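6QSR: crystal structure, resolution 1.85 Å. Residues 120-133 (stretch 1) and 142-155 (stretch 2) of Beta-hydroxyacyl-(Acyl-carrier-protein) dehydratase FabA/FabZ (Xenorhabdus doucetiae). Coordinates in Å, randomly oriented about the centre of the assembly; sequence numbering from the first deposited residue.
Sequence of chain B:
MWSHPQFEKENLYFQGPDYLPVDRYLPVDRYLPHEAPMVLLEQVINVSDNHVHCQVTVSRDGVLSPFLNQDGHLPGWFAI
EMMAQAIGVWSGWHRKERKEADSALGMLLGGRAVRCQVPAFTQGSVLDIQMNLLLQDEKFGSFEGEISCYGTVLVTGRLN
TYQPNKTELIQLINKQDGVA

Stretch 1 120-133: AFTQGSVLDIQMNL
Stretch 2 (142-155) SFEGEISCYGTVLV

Glycine in the middle of a β-strand can mark a place where a neighbour fills the space of the missing side chain, and G145 is a clear case: its CA lies 3.4 Å from M131 SD, and a CB at ideal geometry would sit 2.5 Å from that sulfur, a clash. M131, with all three chi angles m (-51°, -58°, -73°), curls over the vacancy and brings its CE to 4.1 Å from F143 CB.

The frame is an antiparallel pair, strands 126-133 and 142-149, their directions 152° apart and all residues in extended β conformation. Hydrogen-bonded pairs D128-S148, Q130-E146 and N132-E144 (CA-CA 5.2-5.3 Å) alternate with the closer non-hydrogen-bonded pairs I129-I147, M131-G145 and L133-F143 (4.3-4.7 Å). D128 N to S148 O and N132 N to E144 O span 2.8 Å, Q130 N to E146 O 2.9 Å; the return bonds are S148 N to D128 O and E144 N to N132 O, 3.0 Å, and E146 N to Q130 O, 2.9 Å.

Alternation sorts the side chains. On the face of I129, M131 and L133, I129 CG1 meets I147 CG1 at 4.1 Å, while L133 (chi1 t, chi2 p) lays CD1 over one face of the F143 ring (chi1 m), 4.0 Å from its centroid. F121 (m) extends this apolar packing, its CZ 3.6 Å from V155 CG2 at the ring edge.

The face of D128, Q130 and N132 is polar and mostly open to solvent, though S148 is buried there and its hydroxyl meets water. S148 OG (chi1 p) and D128 OD2 each lie 2.7 Å from water 2, which donates to OD2 and accepts from G151 N at 2.8 Å. G151 belongs to the type I' turn from C149 to T152; its phi of 84° favours glycine. Water 1 links V126 O (2.8 Å), D128 OD2 and Y150 N (both 2.9 Å).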

# COMPACT_ATOMS: atom_id res chain seq x y z
N ALA B 120 -14.74 3.05 2.23
CA ALA B 120 -14.49 1.90 1.37
C ALA B 120 -15.03 2.14 -0.03
O ALA B 120 -15.93 2.98 -0.21
CB ALA B 120 -15.10 0.64 1.96
N PHE B 121 -14.48 1.43 -1.00
CA PHE B 121 -14.98 1.49 -2.38
C PHE B 121 -16.00 0.39 -2.59
O PHE B 121 -15.70 -0.79 -2.41
CB PHE B 121 -13.84 1.34 -3.38
CG PHE B 121 -12.74 2.36 -3.22
CD1 PHE B 121 -11.56 2.03 -2.57
CD2 PHE B 121 -12.89 3.65 -3.71
CE1 PHE B 121 -10.54 2.97 -2.42
CE2 PHE B 121 -11.88 4.60 -3.57
CZ PHE B 121 -10.71 4.25 -2.91
N THR B 122 -17.21 0.77 -2.99
CA THR B 122 -18.32 -0.17 -3.07
C THR B 122 -18.13 -1.15 -4.22
O THR B 122 -17.58 -0.81 -5.27
CB THR B 122 -19.68 0.55 -3.16
OG1 THR B 122 -19.67 1.46 -4.26
CG2 THR B 122 -19.97 1.33 -1.89
N GLN B 123 -18.58 -2.38 -3.98
CA GLN B 123 -18.68 -3.43 -4.98
C GLN B 123 -19.34 -2.91 -6.26
O GLN B 123 -20.37 -2.24 -6.19
CB GLN B 123 -19.54 -4.58 -4.42
CG GLN B 123 -19.48 -5.87 -5.20
CD GLN B 123 -18.62 -6.90 -4.51
OE1 GLN B 123 -19.06 -7.56 -3.56
NE2 GLN B 123 -17.37 -7.03 -4.96
N GLY B 124 -18.73 -3.20 -7.41
CA GLY B 124 -19.20 -2.69 -8.71
C GLY B 124 -18.59 -1.38 -9.19
O GLY B 124 -18.79 -1.00 -10.35
N SER B 125 -17.86 -0.67 -8.33
CA SER B 125 -17.20 0.58 -8.72
C SER B 125 -16.07 0.35 -9.71
O SER B 125 -15.21 -0.50 -9.49
CB SER B 125 -16.63 1.30 -7.49
OG SER B 125 -17.64 1.60 -6.56
N VAL B 126 -16.09 1.11 -10.80
CA VAL B 126 -14.99 1.16 -11.76
C VAL B 126 -14.09 2.32 -11.35
O VAL B 126 -14.51 3.47 -11.37
CB VAL B 126 -15.52 1.33 -13.20
CG1 VAL B 126 -14.38 1.39 -14.21
CG2 VAL B 126 -16.45 0.17 -13.52
N LEU B 127 -12.87 1.99 -10.92
CA LEU B 127 -11.94 2.98 -10.37
C LEU B 127 -10.89 3.41 -11.39
O LEU B 127 -10.22 2.57 -12.00
CB LEU B 127 -11.26 2.41 -9.11
CG LEU B 127 -12.22 2.10 -7.95
CD1 LEU B 127 -11.42 1.65 -6.75
CD2 LEU B 127 -13.09 3.30 -7.59
N ASP B 128 -10.75 4.72 -11.58
CA ASP B 128 -9.71 5.29 -12.45
C ASP B 128 -8.59 5.82 -11.58
O ASP B 128 -8.80 6.73 -10.77
CB ASP B 128 -10.27 6.41 -13.32
CG ASP B 128 -11.19 5.89 -14.41
OD1 ASP B 128 -10.74 5.03 -15.20
OD2 ASP B 128 -12.35 6.34 -14.47
N ILE B 129 -7.40 5.25 -11.74
CA ILE B 129 -6.23 5.67 -10.98
C ILE B 129 -5.32 6.50 -11.91
O ILE B 129 -4.79 5.98 -12.89
CB ILE B 129 -5.49 4.47 -10.36
CG1 ILE B 129 -6.43 3.68 -9.43
CG2 ILE B 129 -4.28 4.93 -9.56
CD1 ILE B 129 -7.20 2.57 -10.09
N GLN B 130 -5.19 7.79 -11.61
CA GLN B 130 -4.46 8.73 -12.48
C GLN B 130 -3.34 9.40 -11.67
O GLN B 130 -3.63 10.13 -10.71
CB GLN B 130 -5.42 9.77 -13.05
CG GLN B 130 -6.31 9.22 -14.16
CD GLN B 130 -7.26 10.25 -14.75
OE1 GLN B 130 -6.89 11.03 -15.63
NE2 GLN B 130 -8.51 10.24 -14.28
N MET B 131 -2.09 9.12 -12.05
CA MET B 131 -0.91 9.66 -11.36
C MET B 131 -0.14 10.65 -12.27
O MET B 131 0.03 10.39 -13.46
CB MET B 131 0.03 8.54 -10.91
CG MET B 131 -0.62 7.40 -10.11
SD MET B 131 -1.43 8.01 -8.62
CE MET B 131 -0.03 8.39 -7.57
N ASN B 132 0.31 11.76 -11.67
CA ASN B 132 1.07 12.82 -12.36
C ASN B 132 2.48 12.88 -11.78
O ASN B 132 2.66 12.99 -10.56
CB ASN B 132 0.42 14.18 -12.14
CG ASN B 132 -0.95 14.28 -12.75
OD1 ASN B 132 -1.21 13.74 -13.82
ND2 ASN B 132 -1.84 15.00 -12.08
N LEU B 133 3.48 12.84 -12.66
CA LEU B 133 4.88 12.88 -12.25
C LEU B 133 5.24 14.24 -11.63
O LEU B 133 4.97 15.28 -12.22
CB LEU B 133 5.78 12.62 -13.46
CG LEU B 133 7.29 12.72 -13.27
CD1 LEU B 133 7.80 11.69 -12.27
CD2 LEU B 133 7.99 12.58 -14.62
N SER B 142 8.52 10.50 -7.39
CA SER B 142 7.59 11.27 -6.59
C SER B 142 6.40 11.66 -7.47
O SER B 142 6.59 12.24 -8.53
CB SER B 142 8.27 12.52 -6.03
OG SER B 142 7.40 13.22 -5.18
N PHE B 143 5.19 11.28 -7.05
CA PHE B 143 3.98 11.43 -7.87
C PHE B 143 2.81 11.96 -7.06
O PHE B 143 2.65 11.58 -5.90
CB PHE B 143 3.56 10.08 -8.47
CG PHE B 143 4.44 9.58 -9.58
CD1 PHE B 143 5.69 9.03 -9.31
CD2 PHE B 143 3.99 9.60 -10.90
CE1 PHE B 143 6.50 8.56 -10.34
CE2 PHE B 143 4.79 9.12 -11.93
CZ PHE B 143 6.05 8.60 -11.65
N GLU B 144 2.01 12.84 -7.66
CA GLU B 144 0.71 13.22 -7.11
C GLU B 144 -0.34 12.36 -7.80
O GLU B 144 -0.16 11.97 -8.96
CB GLU B 144 0.44 14.71 -7.35
CG GLU B 144 -0.73 15.26 -6.56
CD GLU B 144 -0.74 16.78 -6.52
OE1 GLU B 144 -1.22 17.34 -5.51
OE2 GLU B 144 -0.27 17.42 -7.49
N GLY B 145 -1.44 12.07 -7.10
CA GLY B 145 -2.41 11.08 -7.57
C GLY B 145 -3.87 11.36 -7.29
O GLY B 145 -4.20 12.09 -6.36
N GLU B 146 -4.73 10.76 -8.10
CA GLU B 146 -6.16 10.86 -7.93
C GLU B 146 -6.83 9.52 -8.29
O GLU B 146 -6.50 8.93 -9.33
CB GLU B 146 -6.67 11.99 -8.81
CG GLU B 146 -8.18 12.17 -8.90
CD GLU B 146 -8.54 13.13 -10.02
OE1 GLU B 146 -9.07 12.66 -11.05
OE2 GLU B 146 -8.24 14.33 -9.87
N ILE B 147 -7.72 9.05 -7.41
CA ILE B 147 -8.66 7.97 -7.74
C ILE B 147 -10.04 8.60 -7.93
O ILE B 147 -10.53 9.31 -7.05
CB ILE B 147 -8.70 6.85 -6.68
CG1 ILE B 147 -7.29 6.31 -6.44
CG2 ILE B 147 -9.63 5.71 -7.11
CD1 ILE B 147 -7.21 5.11 -5.53
N SER B 148 -10.64 8.31 -9.07
CA SER B 148 -11.98 8.78 -9.41
C SER B 148 -12.87 7.63 -9.90
O SER B 148 -12.38 6.55 -10.28
CB SER B 148 -11.89 9.88 -10.47
OG SER B 148 -11.38 9.38 -11.70
N CYS B 149 -14.17 7.87 -9.85
CA CYS B 149 -15.17 6.92 -10.33
C CYS B 149 -16.18 7.71 -11.15
O CYS B 149 -16.88 8.56 -10.59
CB CYS B 149 -15.87 6.20 -9.17
SG CYS B 149 -17.14 5.05 -9.75
N TYR B 150 -16.22 7.44 -12.45
CA TYR B 150 -17.02 8.23 -13.42
C TYR B 150 -16.86 9.76 -13.24
O TYR B 150 -17.85 10.51 -13.20
CB TYR B 150 -18.48 7.77 -13.40
CG TYR B 150 -18.71 6.50 -14.19
CD1 TYR B 150 -18.97 6.56 -15.56
CD2 TYR B 150 -18.65 5.24 -13.58
CE1 TYR B 150 -19.17 5.40 -16.30
CE2 TYR B 150 -18.84 4.08 -14.32
CZ TYR B 150 -19.10 4.17 -15.68
OH TYR B 150 -19.31 3.03 -16.43
N GLY B 151 -15.61 10.19 -13.13
CA GLY B 151 -15.29 11.61 -12.99
C GLY B 151 -15.37 12.20 -11.59
O GLY B 151 -14.87 13.30 -11.36
N THR B 152 -16.00 11.50 -10.64
CA THR B 152 -16.06 11.96 -9.26
C THR B 152 -14.78 11.57 -8.55
O THR B 152 -14.45 10.38 -8.47
CB THR B 152 -17.26 11.34 -8.51
OG1 THR B 152 -18.46 11.69 -9.20
CG2 THR B 152 -17.35 11.87 -7.08
N VAL B 153 -14.07 12.57 -8.04
CA VAL B 153 -12.80 12.35 -7.33
C VAL B 153 -13.10 11.78 -5.94
O VAL B 153 -13.81 12.40 -5.15
CB VAL B 153 -12.00 13.66 -7.20
CG1 VAL B 153 -10.76 13.45 -6.34
CG2 VAL B 153 -11.61 14.19 -8.58
N LEU B 154 -12.54 10.60 -5.65
CA LEU B 154 -12.70 9.92 -4.37
C LEU B 154 -11.46 9.93 -3.48
O LEU B 154 -11.60 9.81 -2.26
CB LEU B 154 -13.10 8.46 -4.61
CG LEU B 154 -14.43 8.23 -5.34
CD1 LEU B 154 -14.62 6.73 -5.54
CD2 LEU B 154 -15.60 8.82 -4.58
N VAL B 155 -10.27 10.01 -4.07
CA VAL B 155 -9.01 10.04 -3.32
C VAL B 155 -8.04 11.00 -4.00
O VAL B 155 -7.97 11.04 -5.23
CB VAL B 155 -8.34 8.64 -3.27
CG1 VAL B 155 -7.13 8.66 -2.33
CG2 VAL B 155 -9.33 7.58 -2.83
O HOH W 1 -14.83 5.15 -13.58
O HOH W 2 -13.37 8.59 -13.35
O HOH W 3 -8.65 9.52 -11.53